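Long-range contacts in dipeptide transport protein DPPA (Bacillus subtilis, PDB 1HI9), which removes N-terminal residues from peptides containing D-amino acids, working as a two-zinc D-aminopeptidase whose ten subunits enclose the active sites in a central chamber: residues 147-152 against 200-205; 60-65 against 79-84; 122-127 against 219-224. One frame throughout, in Å; residues are numbered along the deposited sequence.

Contact 1: 147-152 against 200-205; sequences PVLMVA and FALQNK
Lys-205 NZ donates to Leu-202 O at 2.9 Å, closing the lysine back over the end of helix 187-203 while its CB rests on Leu-149 of the strand. CG of Lys-205 sits between the backbone N and the carbonyl carbon (chi1 56°), and a bend at chi4 brings NZ round to the carbonyl; the polar tip thus leads away from the strand and only the root of the chain joins the apolar contact. Leu-149 CD2 meets Lys-205 CB at 3.7 Å, the two side chains lying next to each other and pointing the same way. Its other methyl, CD1, touches Leu-202 CD2 at 4.1 Å, and here the leucines cross at about a right angle. Ala-201 CB lies 3.8 Å from Met-150 CB and the same from Leu-149 O. Leu-149 has helix-like backbone angles (phi -71°, psi -38°), which fits with Leu-149 and Met-150 both turning CB toward the helix. The far end of Met-150 leads away, touching Leu-194 and Thr-198, earlier in the same helix. Strand 148-152 is bonded to 97-103 and 169-176, and the last turn of helix 187-203 packs on this sheet as in alpha/beta folds, Ala-201 CA coming 5.6 Å from Leu-149 CA.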
loop_
_atom_site.group_PDB
_atom_site.type_symbol
_atom_site.label_atom_id
_atom_site.label_comp_id
_atom_site.label_asym_id
_atom_site.label_seq_id
_atom_site.Cartn_x
_atom_site.Cartn_y
_atom_site.Cartn_z
ATOM N N PRO A 147 -9.294 -4.097 49.936
ATOM C CA PRO A 147 -7.830 -4.083 49.974
ATOM C C PRO A 147 -7.177 -4.797 48.789
ATOM O O PRO A 147 -7.708 -5.777 48.266
ATOM C CB PRO A 147 -7.526 -4.778 51.293
ATOM C CG PRO A 147 -8.617 -5.827 51.350
ATOM C CD PRO A 147 -9.844 -5.057 50.914
ATOM N N VAL A 148 -6.024 -4.286 48.372
ATOM C CA VAL A 148 -5.277 -4.872 47.278
ATOM C C VAL A 148 -4.384 -5.925 47.927
ATOM O O VAL A 148 -3.327 -5.614 48.479
ATOM C CB VAL A 148 -4.413 -3.815 46.564
ATOM C CG1 VAL A 148 -3.569 -4.466 45.491
ATOM C CG2 VAL A 148 -5.309 -2.737 45.963
ATOM N N LEU A 149 -4.821 -7.175 47.864
ATOM C CA LEU A 149 -4.098 -8.272 48.485
ATOM C C LEU A 149 -2.791 -8.647 47.815
ATOM O O LEU A 149 -1.813 -8.982 48.485
ATOM C CB LEU A 149 -5.000 -9.504 48.551
ATOM C CG LEU A 149 -6.349 -9.276 49.235
ATOM C CD1 LEU A 149 -7.119 -10.598 49.313
ATOM C CD2 LEU A 149 -6.129 -8.711 50.633
ATOM N N MET A 150 -2.774 -8.589 46.490
ATOM C CA MET A 150 -1.591 -8.973 45.736
ATOM C C MET A 150 -1.404 -8.140 44.472
ATOM O O MET A 150 -2.369 -7.667 43.875
ATOM C CB MET A 150 -1.706 -10.448 45.353
ATOM C CG MET A 150 -0.459 -11.059 44.750
ATOM S SD MET A 150 -0.792 -12.740 44.215
ATOM C CE MET A 150 -0.051 -12.740 42.588
ATOM N N VAL A 151 -0.150 -7.980 44.074
ATOM C CA VAL A 151 0.205 -7.245 42.873
ATOM C C VAL A 151 1.340 -8.015 42.201
ATOM O O VAL A 151 2.371 -8.263 42.823
ATOM C CB VAL A 151 0.687 -5.806 43.207
ATOM C CG1 VAL A 151 1.197 -5.115 41.949
ATOM C CG2 VAL A 151 -0.457 -4.993 43.807
ATOM N N ALA A 152 1.139 -8.414 40.944
ATOM C CA ALA A 152 2.153 -9.149 40.200
ATOM C C ALA A 152 2.583 -8.364 38.971
ATOM O O ALA A 152 1.792 -7.633 38.370
ATOM C CB ALA A 152 1.621 -10.504 39.786
ATOM N N PHE A 200 -0.591 -17.322 49.529
ATOM C CA PHE A 200 -0.178 -16.565 50.697
ATOM C C PHE A 200 -0.975 -15.278 50.851
ATOM O O PHE A 200 -1.373 -14.915 51.959
ATOM C CB PHE A 200 1.307 -16.212 50.615
ATOM C CG PHE A 200 1.821 -15.502 51.840
ATOM C CD1 PHE A 200 2.196 -16.225 52.974
ATOM C CD2 PHE A 200 1.886 -14.110 51.878
ATOM C CE1 PHE A 200 2.621 -15.570 54.125
ATOM C CE2 PHE A 200 2.310 -13.444 53.025
ATOM C CZ PHE A 200 2.679 -14.174 54.152
ATOM N N ALA A 201 -1.203 -14.591 49.738
ATOM C CA ALA A 201 -1.938 -13.335 49.756
ATOM C C ALA A 201 -3.348 -13.500 50.303
ATOM O O ALA A 201 -3.813 -12.674 51.082
ATOM C CB ALA A 201 -1.993 -12.740 48.353
ATOM N N LEU A 202 -4.027 -14.566 49.891
ATOM C CA LEU A 202 -5.389 -14.809 50.341
ATOM C C LEU A 202 -5.485 -15.182 51.821
ATOM O O LEU A 202 -6.455 -14.825 52.494
ATOM C CB LEU A 202 -6.043 -15.895 49.480
ATOM C CG LEU A 202 -6.517 -15.439 48.096
ATOM C CD1 LEU A 202 -6.871 -16.628 47.244
ATOM C CD2 LEU A 202 -7.702 -14.517 48.253
ATOM N N GLN A 203 -4.482 -15.884 52.335
ATOM C CA GLN A 203 -4.508 -16.280 53.737
ATOM C C GLN A 203 -3.931 -15.210 54.656
ATOM O O GLN A 203 -4.190 -15.212 55.856
ATOM C CB GLN A 203 -3.739 -17.583 53.942
ATOM C CG GLN A 203 -2.287 -17.489 53.560
ATOM C CD GLN A 203 -1.505 -18.728 53.938
ATOM O OE1 GLN A 203 -1.335 -19.029 55.123
ATOM N NE2 GLN A 203 -1.025 -19.464 52.929
ATOM N N ASN A 204 -3.157 -14.292 54.090
ATOM C CA ASN A 204 -2.547 -13.228 54.875
ATOM C C ASN A 204 -3.324 -11.927 54.677
ATOM O O ASN A 204 -2.881 -10.855 55.093
ATOM C CB ASN A 204 -1.089 -13.057 54.438
ATOM C CG ASN A 204 -0.257 -12.281 55.440
ATOM O OD1 ASN A 204 0.234 -11.186 55.148
ATOM N ND2 ASN A 204 -0.087 -12.848 56.631
ATOM N N LYS A 205 -4.497 -12.040 54.061
ATOM C CA LYS A 205 -5.344 -10.886 53.759
ATOM C C LYS A 205 -5.660 -9.944 54.912
ATOM O O LYS A 205 -5.796 -8.733 54.715
ATOM C CB LYS A 205 -6.659 -11.349 53.124
ATOM C CG LYS A 205 -7.462 -12.348 53.943
ATOM C CD LYS A 205 -8.813 -12.609 53.280
ATOM C CE LYS A 205 -9.608 -13.676 54.016
ATOM N NZ LYS A 205 -8.954 -15.016 53.931
#

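Contact 2: 60-65 against 79-84; sequences HSKMNN and SGDVKP. With ZN (zinc ion), chain G.
Met-63 reaches across to the loop after strand 76-80, with CG anti to its own carbonyl carbon (chi1 -56°) and the chain extended from there. CB lies 3.4 Å from Gly-80 O; CG passes the ammonium of Lys-83; SD comes to 3.2 Å from Lys-83 NZ, with Lys-83 CE close by; and the side chain also packs on Ser-86. The same NZ gives a weak hydrogen bond of 3.2 Å to Gly-80 O, so carbonyl and sulfur both lie beside it. On the backbone, Gly-80 N donates to Met-63 O at 2.9 Å, almost straight (176°) although the N sits above the carbonyl plane. At the backbone angles of Gly-80 a CB would jam against the preceding carbonyl O. Lys-62 runs alongside Asp-81, but NZ and OD2 stay 4.4 Å apart, longer than a salt bridge; the other oxygen, OD1, is hydrogen-bonded to Ser-180 OG of a second subunit. Met-63 also closes a type II' turn from His-60, whose O takes Met-63 N on one face and Asn-65 ND2, at 2.9 Å, on the other. His-60 ND1 binds zinc at 2.5 Å in the ring plane, with Asp-8, Glu-10 and a water completing the site. With zinc on ND1 and Val-21 O taking the N-H of NE2, the ring is held at both nitrogens, and Ser-61 CB lies over one face; this probably fixes its rotation and keeps ND1 aimed at the metal.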
loop_
_atom_site.group_PDB
_atom_site.type_symbol
_atom_site.label_atom_id
_atom_site.label_comp_id
_atom_site.label_asym_id
_atom_site.label_seq_id
_atom_site.Cartn_x
_atom_site.Cartn_y
_atom_site.Cartn_z
ATOM N N HIS A 60 -6.067 -3.972 29.738
ATOM C CA HIS A 60 -5.039 -3.498 28.829
ATOM C C HIS A 60 -5.552 -2.997 27.478
ATOM O O HIS A 60 -6.323 -3.682 26.809
ATOM C CB HIS A 60 -4.035 -4.632 28.610
ATOM C CG HIS A 60 -3.027 -4.355 27.538
ATOM N ND1 HIS A 60 -2.069 -3.372 27.656
ATOM C CD2 HIS A 60 -2.830 -4.927 26.327
ATOM C CE1 HIS A 60 -1.324 -3.352 26.567
ATOM N NE2 HIS A 60 -1.764 -4.286 25.745
ATOM N N SER A 61 -5.117 -1.803 27.088
ATOM C CA SER A 61 -5.482 -1.235 25.792
ATOM C C SER A 61 -6.978 -1.366 25.444
ATOM O O SER A 61 -7.822 -0.756 26.106
ATOM C CB SER A 61 -4.614 -1.904 24.715
ATOM O OG SER A 61 -4.741 -1.279 23.447
ATOM N N LYS A 62 -7.302 -2.146 24.409
ATOM C CA LYS A 62 -8.694 -2.338 23.997
ATOM C C LYS A 62 -9.392 -3.342 24.892
ATOM O O LYS A 62 -10.569 -3.636 24.705
ATOM C CB LYS A 62 -8.790 -2.803 22.537
ATOM C CG LYS A 62 -8.217 -1.808 21.565
ATOM C CD LYS A 62 -8.886 -0.454 21.722
ATOM C CE LYS A 62 -8.018 0.653 21.129
ATOM N NZ LYS A 62 -8.647 1.995 21.271
ATOM N N MET A 63 -8.645 -3.877 25.851
ATOM C CA MET A 63 -9.163 -4.828 26.831
ATOM C C MET A 63 -9.922 -6.019 26.247
ATOM O O MET A 63 -10.904 -6.497 26.816
ATOM C CB MET A 63 -10.022 -4.059 27.840
ATOM C CG MET A 63 -9.237 -2.922 28.484
ATOM S SD MET A 63 -10.269 -1.665 29.275
ATOM C CE MET A 63 -9.034 -0.640 30.060
ATOM N N ASN A 64 -9.445 -6.495 25.105
ATOM C CA ASN A 64 -10.026 -7.651 24.438
ATOM C C ASN A 64 -8.883 -8.639 24.172
ATOM O O ASN A 64 -8.862 -9.358 23.161
ATOM C CB ASN A 64 -10.709 -7.235 23.124
ATOM C CG ASN A 64 -9.789 -6.446 22.202
ATOM O OD1 ASN A 64 -8.568 -6.399 22.404
ATOM N ND2 ASN A 64 -10.370 -5.836 21.169
ATOM N N ASN A 65 -7.945 -8.668 25.118
ATOM C CA ASN A 65 -6.745 -9.503 25.047
ATOM C C ASN A 65 -6.924 -10.896 25.648
ATOM O O ASN A 65 -6.570 -11.901 25.030
ATOM C CB ASN A 65 -5.594 -8.800 25.770
ATOM C CG ASN A 65 -5.518 -7.332 25.441
ATOM O OD1 ASN A 65 -5.154 -6.964 24.330
ATOM N ND2 ASN A 65 -5.881 -6.478 26.405
ATOM N N SER A 79 -14.792 -8.240 29.242
ATOM C CA SER A 79 -14.002 -7.955 28.058
ATOM C C SER A 79 -14.580 -6.756 27.323
ATOM O O SER A 79 -15.794 -6.568 27.279
ATOM C CB SER A 79 -13.987 -9.192 27.157
ATOM O OG SER A 79 -13.066 -9.046 26.095
ATOM N N GLY A 80 -13.704 -5.938 26.750
ATOM C CA GLY A 80 -14.166 -4.764 26.032
ATOM C C GLY A 80 -13.748 -3.459 26.690
ATOM O O GLY A 80 -13.359 -3.440 27.857
ATOM N N ASP A 81 -13.839 -2.362 25.944
ATOM C CA ASP A 81 -13.438 -1.069 26.461
ATOM C C ASP A 81 -14.604 -0.083 26.586
ATOM O O ASP A 81 -15.780 -0.449 26.446
ATOM C CB ASP A 81 -12.327 -0.476 25.584
ATOM C CG ASP A 81 -12.806 -0.109 24.195
ATOM O OD1 ASP A 81 -13.802 -0.702 23.737
ATOM O OD2 ASP A 81 -12.180 0.768 23.557
ATOM N N VAL A 82 -14.264 1.173 26.845
ATOM C CA VAL A 82 -15.249 2.218 27.041
ATOM C C VAL A 82 -16.098 1.858 28.268
ATOM O O VAL A 82 -17.312 2.090 28.302
ATOM C CB VAL A 82 -16.171 2.416 25.797
ATOM C CG1 VAL A 82 -16.943 3.725 25.931
ATOM C CG2 VAL A 82 -15.349 2.447 24.515
ATOM N N LYS A 83 -15.451 1.266 29.271
ATOM C CA LYS A 83 -16.124 0.911 30.520
ATOM C C LYS A 83 -16.033 2.106 31.467
ATOM O O LYS A 83 -14.975 2.719 31.606
ATOM C CB LYS A 83 -15.466 -0.301 31.180
ATOM C CG LYS A 83 -15.613 -1.575 30.390
ATOM C CD LYS A 83 -14.722 -2.679 30.936
ATOM C CE LYS A 83 -13.254 -2.296 30.840
ATOM N NZ LYS A 83 -12.393 -3.496 30.906
ATOM N N PRO A 84 -17.146 2.450 32.127
ATOM C CA PRO A 84 -17.206 3.576 33.067
ATOM C C PRO A 84 -15.967 3.710 33.975
ATOM O O PRO A 84 -15.491 4.827 34.216
ATOM C CB PRO A 84 -18.486 3.293 33.847
ATOM C CG PRO A 84 -19.363 2.680 32.800
ATOM C CD PRO A 84 -18.428 1.723 32.090
HETATM ZN ZN ZN G . -1.298 -1.975 29.605
HETATM O O HOH W 1 -1.664 0.373 30.525
#

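Contact 3: 122-127 against 219-224; sequences RHFYIN and LSIEFA
Strands 123-126 and 219-223 run antiparallel (166°) with axes 4.7 Å apart, His-123 with Glu-222 and Tyr-125 with Ser-220 forming the hydrogen-bonded pairs; at one end Arg-122 and His-123 both face Glu-222 in a classic beta bulge. Glu-222 O takes Arg-122 N at 2.7 Å and, weakly, His-123 N at 3.3 Å. A bend at chi3 of Arg-122 turns NE onto Glu-222 OE2, a salt bridge of 3.0 Å in the guanidinium plane. Both residues also form weak, long ion pairs with Glu-222 and Arg-122 of a neighbouring subunit. An alanine in place of Arg-122 would probably leave the Glu-222 carboxylate without its partner within the subunit and freer to turn. The edge of the His-123 ring also faces this carboxylate, ND1 to OE1 4.0 Å; that ND1 is buried with no polar partner in the model. On the same face as His-123 and Glu-222, Tyr-125 CB lies 3.4 Å from Ser-220 CB. On the face of Phe-124, Ile-126, Leu-219 and Ile-221, Phe-124 brings its ring edge, CE2, to Ile-221 CG2 at 3.8 Å, and Ile-126 CD1 meets Leu-219 CD1 at 4.1 Å, beside helices 133-143 and 254-268. These are two inner strands of a five-stranded antiparallel sheet, bulged at a subunit interface.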
loop_
_atom_site.group_PDB
_atom_site.type_symbol
_atom_site.label_atom_id
_atom_site.label_comp_id
_atom_site.label_asym_id
_atom_site.label_seq_id
_atom_site.Cartn_x
_atom_site.Cartn_y
_atom_site.Cartn_z
ATOM N N ARG A 122 3.265 12.019 32.443
ATOM C CA ARG A 122 4.527 11.830 33.142
ATOM C C ARG A 122 4.262 11.424 34.574
ATOM O O ARG A 122 4.968 10.577 35.110
ATOM C CB ARG A 122 5.363 13.105 33.105
ATOM C CG ARG A 122 6.288 13.174 31.910
ATOM C CD ARG A 122 7.073 14.444 31.950
ATOM N NE ARG A 122 7.859 14.601 33.181
ATOM C CZ ARG A 122 9.025 14.006 33.411
ATOM N NH1 ARG A 122 9.555 13.202 32.499
ATOM N NH2 ARG A 122 9.675 14.237 34.538
ATOM N N HIS A 123 3.245 12.028 35.185
ATOM C CA HIS A 123 2.878 11.712 36.563
ATOM C C HIS A 123 1.393 11.931 36.841
ATOM O O HIS A 123 0.752 12.807 36.257
ATOM C CB HIS A 123 3.657 12.581 37.568
ATOM C CG HIS A 123 5.128 12.311 37.613
ATOM N ND1 HIS A 123 6.064 13.208 37.151
ATOM C CD2 HIS A 123 5.823 11.235 38.052
ATOM C CE1 HIS A 123 7.275 12.698 37.297
ATOM N NE2 HIS A 123 7.155 11.500 37.843
ATOM N N PHE A 124 0.864 11.119 37.745
ATOM C CA PHE A 124 -0.508 11.221 38.211
ATOM C C PHE A 124 -0.353 11.622 39.679
ATOM O O PHE A 124 0.571 11.160 40.357
ATOM C CB PHE A 124 -1.215 9.866 38.151
ATOM C CG PHE A 124 -1.849 9.555 36.822
ATOM C CD1 PHE A 124 -2.121 8.230 36.461
ATOM C CD2 PHE A 124 -2.203 10.572 35.947
ATOM C CE1 PHE A 124 -2.728 7.929 35.244
ATOM C CE2 PHE A 124 -2.808 10.282 34.735
ATOM C CZ PHE A 124 -3.075 8.958 34.381
ATOM N N TYR A 125 -1.243 12.472 40.178
ATOM C CA TYR A 125 -1.185 12.892 41.573
ATOM C C TYR A 125 -2.571 12.892 42.212
ATOM O O TYR A 125 -3.553 13.391 41.648
ATOM C CB TYR A 125 -0.607 14.312 41.714
ATOM C CG TYR A 125 0.849 14.493 41.349
ATOM C CD1 TYR A 125 1.220 14.999 40.103
ATOM C CD2 TYR A 125 1.858 14.164 42.256
ATOM C CE1 TYR A 125 2.558 15.176 39.768
ATOM C CE2 TYR A 125 3.199 14.334 41.934
ATOM C CZ TYR A 125 3.541 14.843 40.684
ATOM O OH TYR A 125 4.861 15.038 40.337
ATOM N N ILE A 126 -2.635 12.321 43.403
ATOM C CA ILE A 126 -3.858 12.302 44.177
ATOM C C ILE A 126 -3.460 13.011 45.464
ATOM O O ILE A 126 -2.842 12.409 46.343
ATOM C CB ILE A 126 -4.330 10.870 44.478
ATOM C CG1 ILE A 126 -4.814 10.207 43.194
ATOM C CG2 ILE A 126 -5.487 10.903 45.478
ATOM C CD1 ILE A 126 -6.007 10.924 42.555
ATOM N N ASN A 127 -3.792 14.300 45.543
ATOM C CA ASN A 127 -3.441 15.131 46.694
ATOM C C ASN A 127 -1.914 15.154 46.881
ATOM O O ASN A 127 -1.388 14.829 47.948
ATOM C CB ASN A 127 -4.128 14.609 47.964
ATOM C CG ASN A 127 -5.498 15.226 48.187
ATOM O OD1 ASN A 127 -6.279 15.398 47.251
ATOM N ND2 ASN A 127 -5.801 15.547 49.438
ATOM N N LEU A 219 -7.019 15.794 41.695
ATOM C CA LEU A 219 -6.293 15.059 40.682
ATOM C C LEU A 219 -5.352 15.992 39.947
ATOM O O LEU A 219 -5.747 17.075 39.532
ATOM C CB LEU A 219 -7.270 14.438 39.680
ATOM C CG LEU A 219 -6.645 13.759 38.450
ATOM C CD1 LEU A 219 -5.702 12.655 38.905
ATOM C CD2 LEU A 219 -7.744 13.184 37.546
ATOM N N SER A 220 -4.101 15.581 39.811
ATOM C CA SER A 220 -3.117 16.371 39.090
ATOM C C SER A 220 -2.476 15.448 38.064
ATOM O O SER A 220 -2.109 14.312 38.374
ATOM C CB SER A 220 -2.043 16.927 40.036
ATOM O OG SER A 220 -2.519 18.052 40.749
ATOM N N ILE A 221 -2.367 15.934 36.837
ATOM C CA ILE A 221 -1.759 15.156 35.781
ATOM C C ILE A 221 -0.703 15.999 35.109
ATOM O O ILE A 221 -0.991 17.078 34.602
ATOM C CB ILE A 221 -2.781 14.737 34.703
ATOM C CG1 ILE A 221 -3.964 14.028 35.353
ATOM C CG2 ILE A 221 -2.101 13.832 33.672
ATOM C CD1 ILE A 221 -5.045 13.658 34.400
ATOM N N GLU A 222 0.530 15.518 35.130
ATOM C CA GLU A 222 1.610 16.231 34.475
ATOM C C GLU A 222 1.815 15.533 33.135
ATOM O O GLU A 222 2.105 14.335 33.093
ATOM C CB GLU A 222 2.884 16.144 35.301
ATOM C CG GLU A 222 4.011 16.991 34.747
ATOM C CD GLU A 222 5.294 16.850 35.551
ATOM O OE1 GLU A 222 5.263 17.064 36.781
ATOM O OE2 GLU A 222 6.330 16.523 34.946
ATOM N N PHE A 223 1.653 16.275 32.043
ATOM C CA PHE A 223 1.819 15.717 30.705
ATOM C C PHE A 223 3.221 15.972 30.157
ATOM O O PHE A 223 3.955 16.827 30.659
ATOM C CB PHE A 223 0.768 16.310 29.759
ATOM C CG PHE A 223 -0.645 15.975 30.146
ATOM C CD1 PHE A 223 -1.397 16.857 30.917
ATOM C CD2 PHE A 223 -1.215 14.758 29.763
ATOM C CE1 PHE A 223 -2.702 16.534 31.307
ATOM C CE2 PHE A 223 -2.521 14.418 30.148
ATOM C CZ PHE A 223 -3.271 15.309 30.924
ATOM N N ALA A 224 3.589 15.224 29.122
ATOM C CA ALA A 224 4.909 15.361 28.518
ATOM C C ALA A 224 5.137 16.728 27.875
ATOM O O ALA A 224 6.222 17.298 28.018
ATOM C CB ALA A 224 5.127 14.257 27.494
#

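How the contacts relate
Contacts 1 and 2 belong to the same mixed sheet, contact 1 on inner strand 148-152 and contact 2 at strand 76-80, the edge within this chain, where the sheet runs on into a neighbouring subunit; their centres are 25 Å apart. Contact 3 joins two strands of a separate antiparallel sheet, 23 Å from contact 2 and 27 Å from contact 1 between centres. The metal centre relates contacts 2 and 3: contact 2 supplies a zinc ligand, while in contact 3 the side chain of Phe-124 comes within about 5 Å of that of Glu-133, a ligand of the other zinc, and about 8 Å of that of the nucleophile His-115. Contact 1 lies away from the site, nested in sequence within the loop closed by contact 3.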